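Local coordinates for putative uncharacterized protein (Chaetomium thermophilum, PDB 4X2H) that is of unknown function but has an NTF2 domain and probably works as a partner in a complex with another protein, at residues K146-N158 / R171-Y183. Numbering follows the deposited sequence.
Sequences KQHFNDVFILVPN and RKYLIASHKYRAY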
loop_
_atom_site.group_PDB
_atom_site.type_symbol
_atom_site.label_atom_id
_atom_site.label_comp_id
_atom_site.label_asym_id
_atom_site.label_seq_id
_atom_site.Cartn_x
_atom_site.Cartn_y
_atom_site.Cartn_z
ATOM N N LYS B 146 20.851 2.753 8.473
ATOM C CA LYS B 146 19.507 3.281 8.311
ATOM C C LYS B 146 18.939 2.796 6.988
ATOM O O LYS B 146 19.570 2.939 5.941
ATOM C CB LYS B 146 19.500 4.807 8.365
ATOM C CG LYS B 146 18.111 5.421 8.247
ATOM C CD LYS B 146 18.173 6.935 8.154
ATOM C CE LYS B 146 16.794 7.529 7.925
ATOM N NZ LYS B 146 16.822 9.019 7.918
ATOM N N GLN B 147 17.751 2.206 7.051
ATOM C CA GLN B 147 17.023 1.800 5.856
ATOM C C GLN B 147 15.750 2.602 5.710
ATOM O O GLN B 147 15.183 3.067 6.692
ATOM C CB GLN B 147 16.649 0.319 5.898
ATOM C CG GLN B 147 17.805 -0.651 5.902
ATOM C CD GLN B 147 17.316 -2.083 5.900
ATOM O OE1 GLN B 147 16.494 -2.470 6.734
ATOM N NE2 GLN B 147 17.793 -2.870 4.950
ATOM N N HIS B 148 15.299 2.747 4.472
ATOM C CA HIS B 148 13.939 3.176 4.198
ATOM C C HIS B 148 13.088 1.917 4.123
ATOM O O HIS B 148 13.531 0.929 3.548
ATOM C CB HIS B 148 13.871 3.969 2.889
ATOM C CG HIS B 148 12.498 4.457 2.551
ATOM N ND1 HIS B 148 11.865 5.454 3.266
ATOM C CD2 HIS B 148 11.634 4.084 1.578
ATOM C CE1 HIS B 148 10.668 5.668 2.748
ATOM N NE2 HIS B 148 10.505 4.853 1.721
ATOM N N PHE B 149 11.898 1.918 4.720
ATOM C CA PHE B 149 10.996 0.789 4.530
ATOM C C PHE B 149 9.676 1.239 3.966
ATOM O O PHE B 149 9.247 2.379 4.153
ATOM C CB PHE B 149 10.772 -0.001 5.830
ATOM C CG PHE B 149 9.766 0.607 6.771
ATOM C CD1 PHE B 149 10.168 1.483 7.758
ATOM C CD2 PHE B 149 8.422 0.261 6.701
ATOM C CE1 PHE B 149 9.258 2.038 8.639
ATOM C CE2 PHE B 149 7.504 0.810 7.579
ATOM C CZ PHE B 149 7.926 1.699 8.555
ATOM N N ASN B 150 9.064 0.316 3.239
ATOM C CA ASN B 150 7.746 0.486 2.675
ATOM C C ASN B 150 6.976 -0.806 2.907
ATOM O O ASN B 150 7.385 -1.871 2.443
ATOM C CB ASN B 150 7.838 0.833 1.186
ATOM C CG ASN B 150 6.488 0.878 0.508
ATOM O OD1 ASN B 150 6.298 0.283 -0.549
ATOM N ND2 ASN B 150 5.542 1.583 1.113
ATOM N N ASP B 151 5.894 -0.700 3.674
ATOM C CA ASP B 151 4.998 -1.813 3.969
ATOM C C ASP B 151 3.684 -1.601 3.239
ATOM O O ASP B 151 3.182 -0.485 3.199
ATOM C CB ASP B 151 4.718 -1.909 5.478
ATOM C CG ASP B 151 5.530 -2.985 6.181
ATOM O OD1 ASP B 151 5.886 -4.003 5.551
ATOM O OD2 ASP B 151 5.791 -2.813 7.395
ATOM N N VAL B 152 3.127 -2.658 2.659
ATOM C CA VAL B 152 1.752 -2.601 2.190
ATOM C C VAL B 152 0.972 -3.769 2.777
ATOM O O VAL B 152 1.494 -4.874 2.922
ATOM C CB VAL B 152 1.642 -2.601 0.640
ATOM C CG1 VAL B 152 2.236 -1.310 0.064
ATOM C CG2 VAL B 152 2.277 -3.844 0.034
ATOM N N PHE B 153 -0.273 -3.491 3.148
ATOM C CA PHE B 153 -1.154 -4.476 3.760
ATOM C C PHE B 153 -2.499 -4.473 3.079
ATOM O O PHE B 153 -2.990 -3.417 2.675
ATOM C CB PHE B 153 -1.397 -4.189 5.244
ATOM C CG PHE B 153 -0.158 -4.102 6.079
ATOM C CD1 PHE B 153 0.475 -2.889 6.270
ATOM C CD2 PHE B 153 0.342 -5.225 6.719
ATOM C CE1 PHE B 153 1.588 -2.797 7.064
ATOM C CE2 PHE B 153 1.462 -5.140 7.511
ATOM C CZ PHE B 153 2.088 -3.926 7.687
ATOM N N ILE B 154 -3.104 -5.649 2.972
ATOM C CA ILE B 154 -4.534 -5.723 2.739
ATOM C C ILE B 154 -5.192 -6.132 4.052
ATOM O O ILE B 154 -4.891 -7.188 4.615
ATOM C CB ILE B 154 -4.897 -6.696 1.611
ATOM C CG1 ILE B 154 -4.343 -6.168 0.288
ATOM C CG2 ILE B 154 -6.413 -6.839 1.508
ATOM C CD1 ILE B 154 -4.450 -7.142 -0.862
ATOM N N LEU B 155 -6.071 -5.272 4.547
ATOM C CA LEU B 155 -6.766 -5.521 5.800
ATOM C C LEU B 155 -8.210 -5.919 5.555
ATOM O O LEU B 155 -8.863 -5.360 4.677
ATOM C CB LEU B 155 -6.721 -4.287 6.687
ATOM C CG LEU B 155 -5.336 -3.778 7.076
ATOM C CD1 LEU B 155 -5.483 -2.458 7.796
ATOM C CD2 LEU B 155 -4.597 -4.790 7.947
ATOM N N VAL B 156 -8.700 -6.878 6.340
ATOM C CA VAL B 156 -10.095 -7.321 6.259
ATOM C C VAL B 156 -10.738 -7.276 7.649
ATOM O O VAL B 156 -10.038 -7.269 8.666
ATOM C CB VAL B 156 -10.211 -8.747 5.666
ATOM C CG1 VAL B 156 -9.764 -8.765 4.207
ATOM C CG2 VAL B 156 -9.407 -9.746 6.481
ATOM N N PRO B 157 -12.080 -7.217 7.704
ATOM C CA PRO B 157 -12.772 -7.134 8.995
ATOM C C PRO B 157 -12.526 -8.340 9.898
ATOM O O PRO B 157 -12.510 -9.472 9.414
ATOM C CB PRO B 157 -14.250 -7.069 8.597
ATOM C CG PRO B 157 -14.263 -6.584 7.208
ATOM C CD PRO B 157 -13.015 -7.112 6.573
ATOM N N ASN B 158 -12.335 -8.094 11.189
ATOM C CA ASN B 158 -12.329 -9.168 12.178
ATOM C C ASN B 158 -13.745 -9.366 12.694
ATOM O O ASN B 158 -14.203 -8.624 13.562
ATOM C CB ASN B 158 -11.380 -8.856 13.338
ATOM C CG ASN B 158 -11.251 -10.016 14.318
ATOM O OD1 ASN B 158 -12.032 -10.973 14.281
ATOM N ND2 ASN B 158 -10.268 -9.931 15.205
ATOM N N ARG B 171 -7.989 -6.977 17.628
ATOM C CA ARG B 171 -7.769 -6.306 16.359
ATOM C C ARG B 171 -9.069 -6.218 15.566
ATOM O O ARG B 171 -9.673 -7.238 15.266
ATOM C CB ARG B 171 -6.700 -7.065 15.570
ATOM C CG ARG B 171 -5.276 -6.865 16.095
ATOM C CD ARG B 171 -4.898 -5.398 16.063
ATOM N NE ARG B 171 -5.480 -4.761 14.890
ATOM C CZ ARG B 171 -5.738 -3.462 14.780
ATOM N NH1 ARG B 171 -6.284 -3.002 13.661
ATOM N NH2 ARG B 171 -5.461 -2.626 15.777
ATOM N N LYS B 172 -9.501 -5.001 15.239
ATOM C CA LYS B 172 -10.753 -4.802 14.506
ATOM C C LYS B 172 -10.639 -5.222 13.045
ATOM O O LYS B 172 -11.628 -5.657 12.438
ATOM C CB LYS B 172 -11.190 -3.341 14.577
ATOM C CG LYS B 172 -11.842 -2.937 15.891
ATOM C CD LYS B 172 -12.246 -1.469 15.848
ATOM C CE LYS B 172 -13.438 -1.170 16.737
ATOM N NZ LYS B 172 -13.101 -1.236 18.182
ATOM N N TYR B 173 -9.439 -5.065 12.491
ATOM C CA TYR B 173 -9.139 -5.484 11.124
ATOM C C TYR B 173 -7.842 -6.278 11.091
ATOM O O TYR B 173 -6.876 -5.939 11.788
ATOM C CB TYR B 173 -9.071 -4.264 10.199
ATOM C CG TYR B 173 -10.400 -3.556 10.134
ATOM C CD1 TYR B 173 -10.746 -2.601 11.082
ATOM C CD2 TYR B 173 -11.334 -3.880 9.159
ATOM C CE1 TYR B 173 -11.977 -1.971 11.046
ATOM C CE2 TYR B 173 -12.567 -3.257 9.110
ATOM C CZ TYR B 173 -12.886 -2.308 10.059
ATOM O OH TYR B 173 -14.115 -1.691 10.017
ATOM N N LEU B 174 -7.830 -7.337 10.285
ATOM C CA LEU B 174 -6.724 -8.288 10.259
ATOM C C LEU B 174 -5.979 -8.260 8.931
ATOM O O LEU B 174 -6.531 -7.863 7.914
ATOM C CB LEU B 174 -7.245 -9.698 10.524
ATOM C CG LEU B 174 -7.956 -9.878 11.863
ATOM C CD1 LEU B 174 -8.714 -11.195 11.887
ATOM C CD2 LEU B 174 -6.964 -9.803 13.009
ATOM N N ILE B 175 -4.727 -8.700 8.947
ATOM C CA ILE B 175 -3.904 -8.709 7.748
ATOM C C ILE B 175 -4.149 -9.961 6.917
ATOM O O ILE B 175 -3.893 -11.082 7.369
ATOM C CB ILE B 175 -2.409 -8.645 8.081
ATOM C CG1 ILE B 175 -2.102 -7.443 8.974
ATOM C CG2 ILE B 175 -1.582 -8.580 6.802
ATOM C CD1 ILE B 175 -0.785 -7.565 9.684
ATOM N N ALA B 176 -4.623 -9.752 5.698
ATOM C CA ALA B 176 -4.831 -10.833 4.735
ATOM C C ALA B 176 -3.642 -10.960 3.792
ATOM O O ALA B 176 -3.314 -12.057 3.338
ATOM C CB ALA B 176 -6.097 -10.595 3.946
ATOM N N SER B 177 -3.025 -9.824 3.483
ATOM C CA SER B 177 -1.808 -9.777 2.669
ATOM C C SER B 177 -0.857 -8.748 3.247
ATOM O O SER B 177 -1.289 -7.749 3.825
ATOM C CB SER B 177 -2.111 -9.427 1.208
ATOM O OG SER B 177 -2.837 -10.449 0.557
ATOM N N HIS B 178 0.436 -8.991 3.067
ATOM C CA HIS B 178 1.469 -8.129 3.603
ATOM C C HIS B 178 2.706 -8.244 2.734
ATOM O O HIS B 178 3.192 -9.348 2.505
ATOM C CB HIS B 178 1.791 -8.516 5.048
ATOM C CG HIS B 178 2.939 -7.763 5.644
ATOM N ND1 HIS B 178 3.653 -8.239 6.721
ATOM C CD2 HIS B 178 3.492 -6.570 5.324
ATOM C CE1 HIS B 178 4.600 -7.373 7.039
ATOM N NE2 HIS B 178 4.525 -6.352 6.205
ATOM N N LYS B 179 3.186 -7.110 2.232
ATOM C CA LYS B 179 4.480 -7.050 1.566
ATOM C C LYS B 179 5.367 -6.038 2.262
ATOM O O LYS B 179 4.986 -4.882 2.451
ATOM C CB LYS B 179 4.351 -6.673 0.094
ATOM C CG LYS B 179 3.422 -7.549 -0.704
ATOM C CD LYS B 179 3.340 -7.050 -2.135
ATOM C CE LYS B 179 2.475 -7.945 -2.997
ATOM N NZ LYS B 179 2.956 -9.353 -2.985
ATOM N N TYR B 180 6.560 -6.491 2.620
ATOM C CA TYR B 180 7.547 -5.659 3.288
ATOM C C TYR B 180 8.741 -5.450 2.380
ATOM O O TYR B 180 9.226 -6.396 1.760
ATOM C CB TYR B 180 7.976 -6.314 4.596
ATOM C CG TYR B 180 9.119 -5.637 5.313
ATOM C CD1 TYR B 180 10.436 -5.949 5.007
ATOM C CD2 TYR B 180 8.880 -4.715 6.318
ATOM C CE1 TYR B 180 11.482 -5.350 5.676
ATOM C CE2 TYR B 180 9.919 -4.110 6.995
ATOM C CZ TYR B 180 11.215 -4.428 6.670
ATOM O OH TYR B 180 12.246 -3.823 7.350
ATOM N N ARG B 181 9.196 -4.204 2.305
ATOM C CA ARG B 181 10.421 -3.860 1.599
ATOM C C ARG B 181 11.232 -2.878 2.421
ATOM O O ARG B 181 10.699 -1.900 2.940
ATOM C CB ARG B 181 10.120 -3.261 0.225
ATOM C CG ARG B 181 9.837 -4.291 -0.851
ATOM C CD ARG B 181 11.131 -4.981 -1.292
ATOM N NE ARG B 181 10.886 -6.061 -2.241
ATOM C CZ ARG B 181 11.817 -6.916 -2.650
ATOM N NH1 ARG B 181 13.060 -6.821 -2.188
ATOM N NH2 ARG B 181 11.508 -7.866 -3.520
ATOM N N ALA B 182 12.523 -3.157 2.537
ATOM C CA ALA B 182 13.446 -2.253 3.189
ATOM C C ALA B 182 14.751 -2.265 2.411
ATOM O O ALA B 182 15.169 -3.308 1.910
ATOM C CB ALA B 182 13.663 -2.652 4.638
ATOM N N TYR B 183 15.377 -1.101 2.287
ATOM C CA TYR B 183 16.610 -0.983 1.516
ATOM C C TYR B 183 17.355 0.284 1.897
ATOM O O TYR B 183 16.799 1.150 2.575
ATOM C CB TYR B 183 16.303 -0.989 0.018
ATOM C CG TYR B 183 15.140 -0.099 -0.358
ATOM C CD1 TYR B 183 15.317 1.260 -0.567
ATOM C CD2 TYR B 183 13.857 -0.620 -0.492
ATOM C CE1 TYR B 183 14.254 2.075 -0.904
ATOM C CE2 TYR B 183 12.793 0.185 -0.830
ATOM C CZ TYR B 183 12.993 1.531 -1.035
ATOM O OH TYR B 183 11.927 2.333 -1.371
ATOM O OXT TYR B 183 18.526 0.465 1.540
HETATM O O HOH W 1 20.426 1.514 3.627
HETATM O O HOH W 2 14.861 -4.612 7.306
HETATM O O HOH W 3 19.779 -1.863 3.107
HETATM O O HOH W 4 6.403 -3.446 0.339
#
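His-178 and Phe-153 form an offset (parallel-displaced) stack across two antiparallel strands of the NTF2 sheet. His-178 suits this place because it offers a flat ring and two nitrogens, Phe-153 because it gives the imidazole a flat apolar face: CG of His-178 stands anti to the backbone N (chi1 175°), laying the rings side by side. From the backbone outward, CB lies 4.0 Å from Phe-153 CD2, while CG and CD2 sit under Phe-153 CE2, the latter at 3.3 Å; CE1 lies 3.9 Å from the same CE2. ND1 is hydrogen-bonded to Tyr-29 OH. NE2 donates to Asp-151 OD1 at 2.8 Å, in the imidazole plane but from above the carboxylate. Asp-151 suits with two oxygens, OD2 being held by Tyr-16 OH. An alanine in place of His-178 would probably leave OD1 without this donor and Phe-153 without its stacking partner. Farther along, a classic bulge sets Ala-176 and Ser-177 opposite Ile-154, whose O accepts a bond from Ala-176 N (2.8 Å) and a weak one from Ser-177 N. The chain turns a corner at Ala-176; past strand 146-157, Asn-158 ND2 donates to Arg-171 O. Asp-151 and His-178, buried among aromatic rings, thus satisfy each other, while Lys-179 and Arg-181 on the other face bind the chain of another protein.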